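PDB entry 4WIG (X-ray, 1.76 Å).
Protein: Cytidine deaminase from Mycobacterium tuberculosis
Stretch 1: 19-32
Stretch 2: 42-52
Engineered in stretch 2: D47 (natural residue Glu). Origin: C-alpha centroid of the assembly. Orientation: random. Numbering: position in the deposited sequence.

Stretch 1, residues 19-32: GAYVPYSRFAVGAA
Stretch 2 (42-52) TGCNVDNVSYG

The strongest polar feature joining the stretches is the carboxylate of D47, an engineered residue (Glu in the natural sequence). Its CA-to-CB bond points toward stretch 1, and with chi1 -80° (m) and chi2 6° the two oxygens meet the turn at 23-25, whose residues have helical phi/psi (-59/-32, -96/-47, -79/-26). D47 OD2 accepts from Y24 N at 2.8 Å (N-H...O angle 138°) and from S25 N at 2.8 Å (175°), while D47 OD1 accepts from S25 OG at 2.8 Å, with S25 chi1 at 70° (p). P23 N lies 3.4 Å from D47 OD2 but, being a proline nitrogen, has no hydrogen to give. Around the turn, R26 N donates to V22 O at 3.0 Å, and F27 N makes a weak bond to S25 OG at 3.3 Å.

N45 is the second polar anchor. Its CA-to-CB bond runs sideways, yet chi1 61° (p) and chi2 -23° bring the amide to the 27-29 backbone. N45 ND2 donates to F27 O at 2.8 Å (168°), and N45 OD1 accepts from V29 N at 2.8 Å (150°). An asparagine suits this place because one planar group supplies both a donor and an acceptor. N45 N also donates to V29 O at 3.1 Å (157°). D47 and N45 are both buried, with 112 Å² and 96 Å² covered by stretch 1, and these bonds satisfy their polar groups.

The backbone ladder follows directly. The strand that runs through 30-32 and the strand at 42-44 run antiparallel, their axes at 166° and 4.6 Å apart at closest approach. A31 and G43 form the hydrogen-bonded pair (CA-CA 5.2 Å): A31 N to G43 O is 2.8 Å and G43 N to A31 O is 2.9 Å. G30 with C44 and A32 with T42 are non-hydrogen-bonded pairs, each with CA atoms 4.3 Å apart; CA-H...O contacts supplement them, as from T42 CA to A31 O at 3.2 Å. Phi/psi values stay extended, from -128/153 at G30 to -158/154 at G43.

A separate single bridge joins Y21 to V46 (CA-CA 4.7 Å). Y21 N donates to N45 O at 3.1 Å (156°), and D47 N donates to Y21 O at 2.8 Å (158°).

Packing adds to this network; the two stretches bury 791 Å² in all, both sides summed. A32, T42 and C44 share one sheet face, and A31 points to the other. G30 and G43 bring no side chain into the pairing, and A32 CB packs on T42 CG2 at 3.9 Å, with T42 chi1 at 64° (p). C44, also p (61°), places SG 3.6 Å from G19 C. Y21 (chi1 180°, t; chi2 85°) sets CB 3.9 Å from V46 CG1 and presents its ring edge to D47 O. The CA-to-CB bond of Y24 points toward stretch 2 (chi1 -43°, m; chi2 126°), with CE1 4.0 Å from V49 CB and CB 3.8 Å from Y51 CE1. Y51 (chi1 -70°, m; chi2 13°) starts sideways, but its end comes nearer, OH reaching 3.6 Å from Y24 CB. Both Y21 OH and Y24 OH are hydrogen-bonded elsewhere in the structure.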

# COMPACT_ATOMS: atom_id res chain seq x y z
N GLY A 19 22.10 -1.27 0.20
CA GLY A 19 21.38 -1.28 1.46
C GLY A 19 20.05 -2.03 1.47
O GLY A 19 19.47 -2.23 2.55
N ALA A 20 19.59 -2.44 0.28
CA ALA A 20 18.28 -3.07 0.11
C ALA A 20 18.05 -4.23 1.06
O ALA A 20 18.91 -5.09 1.22
CB ALA A 20 18.09 -3.57 -1.32
N TYR A 21 16.85 -4.25 1.65
CA TYR A 21 16.42 -5.36 2.49
C TYR A 21 15.53 -6.26 1.63
O TYR A 21 14.34 -6.00 1.50
CB TYR A 21 15.67 -4.83 3.71
CG TYR A 21 15.18 -5.91 4.64
CD1 TYR A 21 16.01 -6.43 5.61
CD2 TYR A 21 13.89 -6.44 4.53
CE1 TYR A 21 15.58 -7.43 6.46
CE2 TYR A 21 13.45 -7.44 5.37
CZ TYR A 21 14.31 -7.93 6.34
OH TYR A 21 13.88 -8.93 7.18
N VAL A 22 16.12 -7.31 1.06
CA VAL A 22 15.43 -8.16 0.09
C VAL A 22 15.55 -9.67 0.32
O VAL A 22 15.79 -10.44 -0.61
CB VAL A 22 15.84 -7.79 -1.36
CG1 VAL A 22 15.23 -6.45 -1.74
CG2 VAL A 22 17.36 -7.78 -1.52
N PRO A 23 15.34 -10.11 1.57
CA PRO A 23 15.42 -11.55 1.82
C PRO A 23 14.44 -12.39 1.00
O PRO A 23 14.77 -13.54 0.65
CB PRO A 23 15.12 -11.66 3.33
CG PRO A 23 14.35 -10.43 3.66
CD PRO A 23 14.93 -9.36 2.77
N TYR A 24 13.26 -11.86 0.69
CA TYR A 24 12.21 -12.66 0.03
C TYR A 24 12.21 -12.48 -1.48
O TYR A 24 12.18 -13.47 -2.22
CB TYR A 24 10.83 -12.37 0.63
CG TYR A 24 10.88 -12.28 2.14
CD1 TYR A 24 10.38 -11.17 2.80
CD2 TYR A 24 11.47 -13.28 2.89
CE1 TYR A 24 10.45 -11.06 4.17
CE2 TYR A 24 11.53 -13.19 4.27
CZ TYR A 24 11.02 -12.07 4.90
OH TYR A 24 11.09 -11.96 6.26
N SER A 25 12.26 -11.23 -1.94
CA SER A 25 12.25 -10.92 -3.38
C SER A 25 13.61 -11.14 -4.06
O SER A 25 13.67 -11.37 -5.27
CB SER A 25 11.81 -9.48 -3.60
OG SER A 25 12.78 -8.56 -3.17
N ARG A 26 14.68 -11.03 -3.28
CA ARG A 26 16.05 -11.06 -3.79
C ARG A 26 16.27 -10.08 -4.95
O ARG A 26 17.11 -10.31 -5.80
CB ARG A 26 16.43 -12.49 -4.19
CG ARG A 26 16.10 -13.52 -3.12
CD ARG A 26 16.73 -14.87 -3.44
CZ ARG A 26 18.99 -14.08 -1.56
NH1 ARG A 26 19.41 -15.33 -1.73
NH2 ARG A 26 19.66 -13.25 -0.77
N PHE A 27 15.51 -8.98 -4.97
CA PHE A 27 15.61 -8.01 -6.05
C PHE A 27 15.93 -6.66 -5.44
O PHE A 27 15.02 -5.94 -5.03
CB PHE A 27 14.31 -7.95 -6.85
CG PHE A 27 14.41 -7.09 -8.08
CD1 PHE A 27 15.31 -7.38 -9.08
CD2 PHE A 27 13.60 -5.97 -8.24
CE1 PHE A 27 15.41 -6.59 -10.22
CE2 PHE A 27 13.69 -5.17 -9.38
CZ PHE A 27 14.60 -5.49 -10.36
N ALA A 28 17.21 -6.32 -5.36
CA ALA A 28 17.64 -5.07 -4.73
C ALA A 28 17.38 -3.91 -5.67
O ALA A 28 17.62 -4.01 -6.86
CB ALA A 28 19.10 -5.10 -4.35
N VAL A 29 16.85 -2.82 -5.13
CA VAL A 29 16.64 -1.61 -5.91
C VAL A 29 17.15 -0.44 -5.11
O VAL A 29 16.94 -0.39 -3.92
CB VAL A 29 15.16 -1.40 -6.26
CG1 VAL A 29 14.98 -0.10 -7.02
CG2 VAL A 29 14.64 -2.58 -7.07
N GLY A 30 17.82 0.50 -5.78
CA GLY A 30 18.24 1.73 -5.13
C GLY A 30 17.80 2.92 -5.96
O GLY A 30 17.66 2.79 -7.18
N ALA A 31 17.60 4.06 -5.32
CA ALA A 31 17.26 5.26 -6.04
C ALA A 31 17.93 6.46 -5.42
O ALA A 31 18.22 6.47 -4.23
CB ALA A 31 15.75 5.44 -6.09
N ALA A 32 18.18 7.47 -6.24
CA ALA A 32 18.77 8.71 -5.78
C ALA A 32 18.16 9.86 -6.56
O ALA A 32 17.90 9.74 -7.76
CB ALA A 32 20.27 8.69 -5.98
N THR A 42 18.62 9.56 -1.04
CA THR A 42 18.64 8.19 -1.56
C THR A 42 17.63 7.30 -0.85
O THR A 42 17.11 7.62 0.20
CB THR A 42 20.04 7.54 -1.46
OG1 THR A 42 20.42 7.41 -0.09
CG2 THR A 42 21.09 8.32 -2.20
N GLY A 43 17.36 6.16 -1.47
CA GLY A 43 16.42 5.20 -0.94
C GLY A 43 16.69 3.83 -1.51
O GLY A 43 17.24 3.71 -2.61
N CYS A 44 16.30 2.81 -0.76
CA CYS A 44 16.37 1.44 -1.25
C CYS A 44 15.08 0.72 -0.92
O CYS A 44 14.34 1.14 -0.01
CB CYS A 44 17.57 0.71 -0.68
SG CYS A 44 17.61 0.56 1.12
N ASN A 45 14.80 -0.35 -1.64
CA ASN A 45 13.60 -1.12 -1.32
C ASN A 45 13.72 -1.96 -0.04
O ASN A 45 14.81 -2.29 0.45
CB ASN A 45 13.08 -1.94 -2.52
CG ASN A 45 14.07 -2.95 -3.05
OD1 ASN A 45 15.27 -2.83 -2.86
ND2 ASN A 45 13.55 -3.98 -3.71
N VAL A 46 12.56 -2.26 0.53
CA VAL A 46 12.46 -2.99 1.79
C VAL A 46 11.30 -3.98 1.70
O VAL A 46 10.14 -3.59 1.82
CB VAL A 46 12.27 -2.04 2.99
CG1 VAL A 46 12.37 -2.81 4.30
CG2 VAL A 46 13.29 -0.91 2.98
N ASP A 47 11.65 -5.25 1.48
CA ASP A 47 10.72 -6.38 1.56
C ASP A 47 9.98 -6.43 2.89
O ASP A 47 10.52 -6.05 3.94
CB ASP A 47 11.49 -7.72 1.48
CG ASP A 47 11.87 -8.13 0.07
OD1 ASP A 47 11.67 -7.38 -0.91
OD2 ASP A 47 12.43 -9.25 -0.03
N ASN A 48 8.75 -6.93 2.85
CA ASN A 48 8.07 -7.42 4.05
C ASN A 48 7.54 -8.83 3.82
O ASN A 48 7.24 -9.22 2.70
CB ASN A 48 6.91 -6.51 4.42
CG ASN A 48 6.37 -6.80 5.80
OD1 ASN A 48 5.34 -7.47 5.96
ND2 ASN A 48 7.07 -6.33 6.82
N VAL A 49 7.42 -9.60 4.90
CA VAL A 49 6.91 -10.97 4.81
C VAL A 49 5.48 -11.00 4.25
O VAL A 49 5.09 -11.97 3.58
CB VAL A 49 7.02 -11.72 6.16
CG1 VAL A 49 6.13 -11.11 7.24
CG2 VAL A 49 6.72 -13.20 5.99
N SER A 50 4.69 -9.97 4.54
CA SER A 50 3.47 -9.71 3.77
C SER A 50 3.92 -8.85 2.60
O SER A 50 4.18 -7.67 2.76
CB SER A 50 2.40 -9.00 4.61
OG SER A 50 1.19 -8.82 3.89
N TYR A 51 4.05 -9.46 1.42
CA TYR A 51 4.70 -8.78 0.28
C TYR A 51 4.08 -7.42 -0.09
O TYR A 51 4.79 -6.52 -0.53
CB TYR A 51 4.71 -9.67 -0.96
CG TYR A 51 5.64 -10.88 -0.90
CD1 TYR A 51 6.23 -11.31 0.29
CD2 TYR A 51 5.90 -11.61 -2.05
CE1 TYR A 51 7.06 -12.43 0.32
CE2 TYR A 51 6.74 -12.72 -2.04
CZ TYR A 51 7.31 -13.13 -0.86
OH TYR A 51 8.13 -14.25 -0.87
N GLY A 52 2.77 -7.29 0.09
CA GLY A 52 2.06 -6.03 -0.20
C GLY A 52 2.42 -4.85 0.69
O GLY A 52 1.88 -3.75 0.51